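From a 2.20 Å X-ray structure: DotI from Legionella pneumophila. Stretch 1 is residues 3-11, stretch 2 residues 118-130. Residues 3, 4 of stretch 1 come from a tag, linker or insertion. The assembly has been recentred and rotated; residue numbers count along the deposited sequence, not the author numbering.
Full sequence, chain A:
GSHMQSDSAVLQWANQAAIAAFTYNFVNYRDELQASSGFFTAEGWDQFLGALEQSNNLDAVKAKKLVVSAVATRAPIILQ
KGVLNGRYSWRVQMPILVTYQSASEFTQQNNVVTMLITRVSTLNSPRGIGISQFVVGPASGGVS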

# COMPACT_ATOMS: atom_id res chain seq x y z
N HIS A 3 9.61 18.15 -8.73
CA HIS A 3 10.50 17.98 -7.59
C HIS A 3 11.60 16.97 -7.86
O HIS A 3 11.82 16.56 -9.01
N MSE A 4 12.28 16.55 -6.80
CA MSE A 4 13.36 15.59 -6.91
C MSE A 4 13.14 14.41 -5.96
O MSE A 4 12.59 14.58 -4.87
N GLN A 5 13.57 13.23 -6.39
CA GLN A 5 13.34 12.01 -5.62
C GLN A 5 14.64 11.25 -5.37
O GLN A 5 15.45 11.06 -6.27
N SER A 6 14.82 10.80 -4.13
CA SER A 6 15.95 9.96 -3.78
C SER A 6 15.47 8.52 -3.64
O SER A 6 14.30 8.28 -3.37
N ASP A 7 16.38 7.57 -3.82
CA ASP A 7 16.04 6.17 -3.59
C ASP A 7 15.56 5.97 -2.15
O ASP A 7 14.53 5.34 -1.91
N SER A 8 16.31 6.52 -1.20
CA SER A 8 15.99 6.37 0.22
C SER A 8 14.66 7.03 0.55
O SER A 8 13.88 6.51 1.35
N ALA A 9 14.40 8.18 -0.07
CA ALA A 9 13.13 8.88 0.14
C ALA A 9 11.96 8.06 -0.40
O ALA A 9 10.94 7.92 0.27
N VAL A 10 12.12 7.53 -1.61
CA VAL A 10 11.08 6.71 -2.23
C VAL A 10 10.79 5.47 -1.38
O VAL A 10 9.64 5.05 -1.26
N LEU A 11 11.83 4.89 -0.80
CA LEU A 11 11.67 3.72 0.06
C LEU A 11 10.86 4.04 1.32
O LEU A 11 9.86 3.37 1.60
N THR A 118 5.96 5.28 -9.68
CA THR A 118 6.36 6.11 -10.81
C THR A 118 6.28 7.60 -10.51
O THR A 118 5.42 8.05 -9.75
N ARG A 119 7.18 8.36 -11.12
CA ARG A 119 7.13 9.81 -11.03
C ARG A 119 5.91 10.34 -11.76
O ARG A 119 5.62 9.92 -12.88
N VAL A 120 5.19 11.25 -11.12
CA VAL A 120 4.04 11.90 -11.75
C VAL A 120 4.15 13.40 -11.55
O VAL A 120 5.08 13.89 -10.91
N SER A 121 3.18 14.14 -12.10
CA SER A 121 3.19 15.59 -12.01
C SER A 121 2.83 16.07 -10.60
O SER A 121 1.84 15.62 -10.02
N THR A 122 3.63 16.97 -10.06
CA THR A 122 3.36 17.54 -8.73
C THR A 122 2.09 18.39 -8.74
O THR A 122 1.57 18.74 -7.69
N LEU A 123 1.60 18.71 -9.94
CA LEU A 123 0.39 19.50 -10.08
C LEU A 123 -0.83 18.77 -9.51
O LEU A 123 -1.78 19.40 -9.07
N ASN A 124 -0.77 17.44 -9.53
CA ASN A 124 -1.88 16.62 -9.05
C ASN A 124 -1.50 15.74 -7.87
O ASN A 124 -2.36 15.27 -7.12
N SER A 125 -0.20 15.53 -7.70
CA SER A 125 0.32 14.75 -6.58
C SER A 125 1.56 15.43 -6.03
O SER A 125 2.67 15.19 -6.52
N PRO A 126 1.38 16.28 -5.01
CA PRO A 126 2.45 17.09 -4.42
C PRO A 126 3.73 16.30 -4.12
O PRO A 126 4.82 16.86 -4.13
N ARG A 127 3.59 15.01 -3.85
CA ARG A 127 4.74 14.17 -3.55
C ARG A 127 5.61 13.95 -4.79
O ARG A 127 6.82 13.74 -4.68
N GLY A 128 4.99 14.00 -5.96
CA GLY A 128 5.70 13.84 -7.21
C GLY A 128 5.81 12.39 -7.65
O GLY A 128 6.28 12.10 -8.75
N ILE A 129 5.39 11.49 -6.78
CA ILE A 129 5.39 10.06 -7.10
C ILE A 129 4.08 9.43 -6.66
O ILE A 129 3.40 9.95 -5.77
N GLY A 130 3.73 8.31 -7.29
CA GLY A 130 2.54 7.57 -6.94
C GLY A 130 2.67 6.09 -7.27
O GLY A 130 3.49 5.70 -8.10

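The contact is small and largely polar: two arginines and a glutamine tie the N-terminal segment to the hairpin, with a modest apolar patch beside them. Gln 5 lies at its centre. Its CB points toward stretch 2, and chi1 and chi2, both m, fold the amide against the Ser 125–Gly 128 turn, where it is bonded at both ends: OE1 accepts from Arg 127 NH1 at 2.6 Å, and NE2 donates to Arg 127 O at 2.9 Å. A single residue thus supplies both partners. Arg 127 starts out pointing away, but its t, p, t side chain brings the guanidinium back, and a water bridges Arg 127 NH2 (3.1 Å) to Ala 9 O (2.6 Å) on the helix. The CA of Gly 128 sits 3.7 Å from Gln 5 NE2; a CB there would clash with that nitrogen, and the backbone angles themselves call for glycine.

Arg 119 also reaches across, its NH1 donating to His 3 O at 3.0 Å and lying 3.5 Å from Gln 5 CG. The tag-derived His 3 (chi1 m) takes Thr 122 CG2 over one ring face, 4.2 Å from the ring centroid. Ile 129 (p, t) points inward, placing CG2 3.7 Å from Gln 5 CD and CD1 4.2 Å from CG2 of Val 10 (t).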

# COMPACT_ATOMS: atom_id res chain seq x y z
CB HIS A 3 9.70 17.57 -6.35
CG HIS A 3 8.96 18.70 -5.69
ND1 HIS A 3 8.04 18.50 -4.69
CD2 HIS A 3 9.03 20.03 -5.90
CE1 HIS A 3 7.56 19.67 -4.31
NE2 HIS A 3 8.14 20.62 -5.02
CB MSE A 4 14.70 16.26 -6.64
CG MSE A 4 15.07 17.30 -7.70
SE MSE A 4 16.17 18.75 -7.01
CE MSE A 4 17.70 17.73 -6.36
CB GLN A 5 12.35 11.10 -6.35
CG GLN A 5 11.14 11.83 -6.93
CD GLN A 5 10.22 12.37 -5.86
OE1 GLN A 5 10.39 12.09 -4.67
NE2 GLN A 5 9.23 13.15 -6.27
CB SER A 6 16.59 10.45 -2.48
OG SER A 6 17.70 9.64 -2.13
CB ASP A 7 17.25 5.27 -3.87
CG ASP A 7 17.38 4.91 -5.34
OD1 ASP A 7 16.67 5.51 -6.18
OD2 ASP A 7 18.19 4.02 -5.66
CB SER A 8 17.10 6.96 1.09
OG SER A 8 17.18 8.36 0.92
CB ALA A 9 13.17 10.24 -0.53
CB VAL A 10 11.48 6.28 -3.65
CG1 VAL A 10 10.51 5.25 -4.19
CG2 VAL A 10 11.57 7.49 -4.57
CB LEU A 11 13.03 3.13 0.43
CG LEU A 11 13.74 2.37 -0.70
CD1 LEU A 11 15.24 2.30 -0.47
CD2 LEU A 11 13.15 0.98 -0.85
CB THR A 118 5.51 5.80 -12.05
OG1 THR A 118 4.15 6.20 -11.81
CG2 THR A 118 5.55 4.32 -12.37
CB ARG A 119 8.39 10.42 -11.64
CG ARG A 119 9.68 10.01 -10.96
CD ARG A 119 10.38 11.20 -10.35
NE ARG A 119 10.45 12.32 -11.29
CZ ARG A 119 11.00 13.50 -11.01
NH1 ARG A 119 11.53 13.71 -9.81
NH2 ARG A 119 11.01 14.46 -11.92
CB VAL A 120 2.71 11.39 -11.17
CG1 VAL A 120 2.49 9.93 -11.54
CG2 VAL A 120 2.67 11.57 -9.65
CB SER A 121 2.22 16.19 -13.03
OG SER A 121 2.10 17.59 -12.85
CB THR A 122 4.54 18.39 -8.22
OG1 THR A 122 5.09 19.16 -9.29
CG2 THR A 122 5.63 17.50 -7.64
CB LEU A 123 0.14 19.84 -11.55
CG LEU A 123 1.24 20.59 -12.30
CD1 LEU A 123 0.85 20.80 -13.76
CD2 LEU A 123 1.54 21.92 -11.62
CB ASN A 124 -2.43 15.76 -10.19
CG ASN A 124 -2.86 16.59 -11.38
OD1 ASN A 124 -3.45 17.66 -11.23
ND2 ASN A 124 -2.57 16.10 -12.58
CB SER A 125 0.64 13.33 -7.02
OG SER A 125 1.01 12.52 -5.91
CB PRO A 126 1.82 17.59 -3.11
CG PRO A 126 0.36 17.65 -3.41
CD PRO A 126 0.09 16.48 -4.32
CB ARG A 127 4.30 12.83 -2.95
CG ARG A 127 5.44 12.01 -2.37
CD ARG A 127 6.27 12.84 -1.39
NE ARG A 127 7.34 12.05 -0.79
CZ ARG A 127 8.51 11.79 -1.38
NH1 ARG A 127 8.76 12.27 -2.60
NH2 ARG A 127 9.42 11.06 -0.76
CB ILE A 129 6.56 9.32 -6.42
CG1 ILE A 129 6.55 9.60 -4.91
CG2 ILE A 129 7.89 9.71 -7.04
CD1 ILE A 129 7.56 8.78 -4.14
O HOH W 1 10.29 9.78 1.90